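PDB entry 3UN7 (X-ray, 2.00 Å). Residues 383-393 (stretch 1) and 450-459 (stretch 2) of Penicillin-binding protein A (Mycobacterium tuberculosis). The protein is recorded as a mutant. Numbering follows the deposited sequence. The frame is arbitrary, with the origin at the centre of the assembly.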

# COMPACT_ATOMS: atom_id res chain seq x y z
N GLN A 383 -17.22 7.38 12.01
CA GLN A 383 -16.06 7.86 12.76
C GLN A 383 -15.47 6.79 13.70
O GLN A 383 -14.86 7.12 14.73
N LYS A 384 -15.64 5.51 13.34
CA LYS A 384 -15.23 4.41 14.22
C LYS A 384 -13.71 4.39 14.34
O LYS A 384 -13.00 4.31 13.35
N GLY A 385 -13.22 4.51 15.58
CA GLY A 385 -11.79 4.48 15.82
C GLY A 385 -11.08 5.82 15.73
O GLY A 385 -9.86 5.87 15.73
N ALA A 386 -11.85 6.91 15.66
CA ALA A 386 -11.30 8.26 15.70
C ALA A 386 -10.39 8.41 16.92
O ALA A 386 -10.63 7.79 17.94
N ILE A 387 -9.34 9.22 16.79
CA ILE A 387 -8.34 9.37 17.83
C ILE A 387 -8.45 10.77 18.43
O ILE A 387 -8.29 11.76 17.71
N PRO A 388 -8.75 10.86 19.74
CA PRO A 388 -8.80 12.15 20.44
C PRO A 388 -7.56 13.02 20.20
O PRO A 388 -6.44 12.58 20.45
N GLY A 389 -7.79 14.23 19.69
CA GLY A 389 -6.71 15.21 19.49
C GLY A 389 -5.85 14.92 18.28
O GLY A 389 -4.72 15.42 18.17
N VAL A 390 -6.36 14.09 17.37
CA VAL A 390 -5.64 13.80 16.15
C VAL A 390 -6.58 14.01 14.97
O VAL A 390 -7.61 13.34 14.83
N GLN A 391 -6.21 14.98 14.15
CA GLN A 391 -6.95 15.31 12.94
C GLN A 391 -6.45 14.44 11.80
O GLN A 391 -5.25 14.42 11.50
N ILE A 392 -7.36 13.73 11.16
CA ILE A 392 -7.00 12.79 10.09
C ILE A 392 -7.56 13.35 8.79
O ILE A 392 -8.70 13.82 8.77
N ALA A 393 -6.75 13.33 7.74
CA ALA A 393 -7.19 13.63 6.39
C ALA A 393 -7.35 12.27 5.73
O ALA A 393 -6.44 11.44 5.80
N GLY A 450 -7.66 1.53 9.08
CA GLY A 450 -6.73 2.64 8.83
C GLY A 450 -6.46 3.45 10.09
O GLY A 450 -5.31 3.78 10.37
N ARG A 451 -7.51 3.75 10.85
CA ARG A 451 -7.38 4.52 12.07
C ARG A 451 -6.61 3.78 13.16
O ARG A 451 -5.82 4.40 13.87
N ALA A 452 -6.80 2.46 13.27
CA ALA A 452 -6.00 1.65 14.23
C ALA A 452 -4.51 1.69 13.88
O ALA A 452 -3.64 1.63 14.75
N VAL A 453 -4.23 1.75 12.58
CA VAL A 453 -2.85 1.78 12.09
C VAL A 453 -2.22 3.14 12.39
O VAL A 453 -1.08 3.21 12.88
N ILE A 454 -2.97 4.20 12.11
CA ILE A 454 -2.56 5.56 12.45
C ILE A 454 -2.34 5.72 13.96
O ILE A 454 -1.34 6.30 14.38
N GLU A 455 -3.27 5.20 14.75
CA GLU A 455 -3.16 5.28 16.21
C GLU A 455 -1.85 4.64 16.67
O GLU A 455 -1.13 5.23 17.47
N ALA A 456 -1.55 3.46 16.13
CA ALA A 456 -0.33 2.73 16.48
C ALA A 456 0.91 3.54 16.10
O ALA A 456 1.87 3.63 16.88
N ALA A 457 0.87 4.14 14.92
CA ALA A 457 1.96 5.00 14.44
C ALA A 457 2.22 6.22 15.32
O ALA A 457 3.37 6.64 15.48
N LEU A 458 1.16 6.80 15.88
CA LEU A 458 1.27 8.06 16.63
C LEU A 458 1.42 7.89 18.14
O LEU A 458 1.65 8.87 18.87
N GLN A 459 1.30 6.66 18.63
CA GLN A 459 1.42 6.40 20.06
C GLN A 459 2.77 6.83 20.65
O GLN A 459 3.83 6.30 20.30

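A helix that packs against an irregular segment meets it with one stripe of its surface, and the pairing of Penicillin-binding protein A residues 450-459 with residues 383-393 illustrates the rule. The helical residues that reach the loop are Arg 451, Ile 454, Glu 455 and Leu 458, the i, i+3, i+4, i+7 pattern expected of a single helical face.

Gly 450 makes no contact, and the interface opens with Arg 451, which has the largest covered area of any residue here. Its CA-to-CB bond points toward the loop, and chi1 m followed by chi2 and chi3 both t extends the chain along the turn formed by Gln 383 to Ala 386. On the way its CB lies 3.5 Å from Gly 385 O, its CD 3.7 Å from Ala 386 N, and its CG 4.0 Å from Ile 392 CD1. At the tip, Arg 451 NH1 donates a hydrogen bond of 2.8 Å to Lys 384 O, so the arginine tip is anchored on a backbone carbonyl; the Lys 384 CA-to-CB bond itself points sideways. That carbonyl lies near the guanidinium plane, as does Ile 392 CD1, while Gln 383 CA covers one face; NE and NH2 are satisfied elsewhere in the structure. The close approach of the backbones also bears on Gly 385: an ideal CB would lie 3.6 Å from Arg 451 CB, although its backbone angles by themselves already call for glycine.

Ala 452 and Val 453 point away, leaving the next contact to Ile 454. This residue, chi1 m and chi2 t, points toward the loop and meets two isoleucines of the same rotamer class: its CG2 is 3.8 Å from Ile 387 CD1, and its CD1 is 4.1 Å from Ile 392 CG2. The two branches thus engage different partners, forming a small apolar cluster beside the arginine stem.

Glu 455 leaves the helix sideways with chi1 and chi2 both t. Its CB packs 3.8 Å from Ile 387 CD1, a methyl that also lies 3.7 Å from Arg 451 O. Its carboxylate reaches the loop through water 1, which donates to Glu 455 OE1 at 2.6 Å and to Gly 385 O at 2.7 Å, bridging two acceptors that could not bond directly.

Ala 456 and Ala 457 are out of reach. Leu 458, m and t, closes the stripe: its CD1 touches Val 390 CG1 at 3.7 Å, where Val 390, chi1 t, the last residue of the turn that begins at Ile 387, points toward the helix. Gln 459 makes no contact.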

# COMPACT_ATOMS: atom_id res chain seq x y z
CB GLN A 383 -16.43 9.12 13.55
CG GLN A 383 -16.64 10.39 12.71
CD GLN A 383 -15.39 10.82 11.93
OE1 GLN A 383 -14.59 11.63 12.40
NE2 GLN A 383 -15.22 10.24 10.75
CB LYS A 384 -15.77 3.06 13.71
CG LYS A 384 -15.45 1.86 14.62
CD LYS A 384 -15.78 0.53 13.94
CE LYS A 384 -15.30 -0.68 14.75
NZ LYS A 384 -13.87 -1.10 14.47
CB ALA A 386 -12.43 9.30 15.75
CB ILE A 387 -6.90 9.16 17.27
CG1 ILE A 387 -6.81 7.85 16.48
CG2 ILE A 387 -5.87 9.19 18.41
CD1 ILE A 387 -5.73 7.82 15.39
CB PRO A 388 -8.86 11.74 21.92
CG PRO A 388 -9.54 10.42 21.90
CD PRO A 388 -9.08 9.74 20.64
CB VAL A 390 -5.01 12.37 16.13
CG1 VAL A 390 -4.55 12.00 14.73
CG2 VAL A 390 -3.82 12.29 17.10
CB GLN A 391 -6.76 16.79 12.60
CG GLN A 391 -7.68 17.29 11.52
CD GLN A 391 -7.41 18.74 11.16
OE1 GLN A 391 -6.27 19.12 10.86
NE2 GLN A 391 -8.45 19.56 11.19
CB ILE A 392 -7.60 11.39 10.35
CG1 ILE A 392 -6.98 10.76 11.60
CG2 ILE A 392 -7.40 10.45 9.15
CD1 ILE A 392 -7.64 9.43 12.01
CB ALA A 393 -6.14 14.45 5.65
CB ARG A 451 -8.74 5.01 12.58
CG ARG A 451 -9.45 5.91 11.58
CD ARG A 451 -10.64 6.62 12.20
NE ARG A 451 -11.35 7.33 11.15
CZ ARG A 451 -12.46 6.90 10.57
NH1 ARG A 451 -13.04 5.78 11.00
NH2 ARG A 451 -13.01 7.61 9.59
CB ALA A 452 -6.48 0.20 14.26
CB VAL A 453 -2.78 1.41 10.58
CG1 VAL A 453 -1.40 1.65 10.04
CG2 VAL A 453 -3.16 -0.04 10.39
CB ILE A 454 -3.58 6.61 11.92
CG1 ILE A 454 -3.56 6.62 10.40
CG2 ILE A 454 -3.25 8.00 12.49
CD1 ILE A 454 -4.76 7.32 9.72
CB GLU A 455 -4.35 4.60 16.89
CG GLU A 455 -4.38 4.75 18.42
CD GLU A 455 -5.72 4.38 19.03
OE1 GLU A 455 -6.74 4.34 18.28
OE2 GLU A 455 -5.77 4.14 20.26
CB ALA A 456 -0.31 1.37 15.80
CB ALA A 457 1.68 5.45 12.99
CB LEU A 458 0.07 8.96 16.32
CG LEU A 458 -0.09 9.36 14.85
CD1 LEU A 458 -1.29 10.28 14.65
CD2 LEU A 458 1.19 10.01 14.31
CB GLN A 459 1.19 4.92 20.34
CG GLN A 459 -0.27 4.55 20.51
CD GLN A 459 -0.45 3.27 21.30
OE1 GLN A 459 0.48 2.46 21.42
NE2 GLN A 459 -1.64 3.09 21.86
O HOH W 1 -8.31 3.79 16.31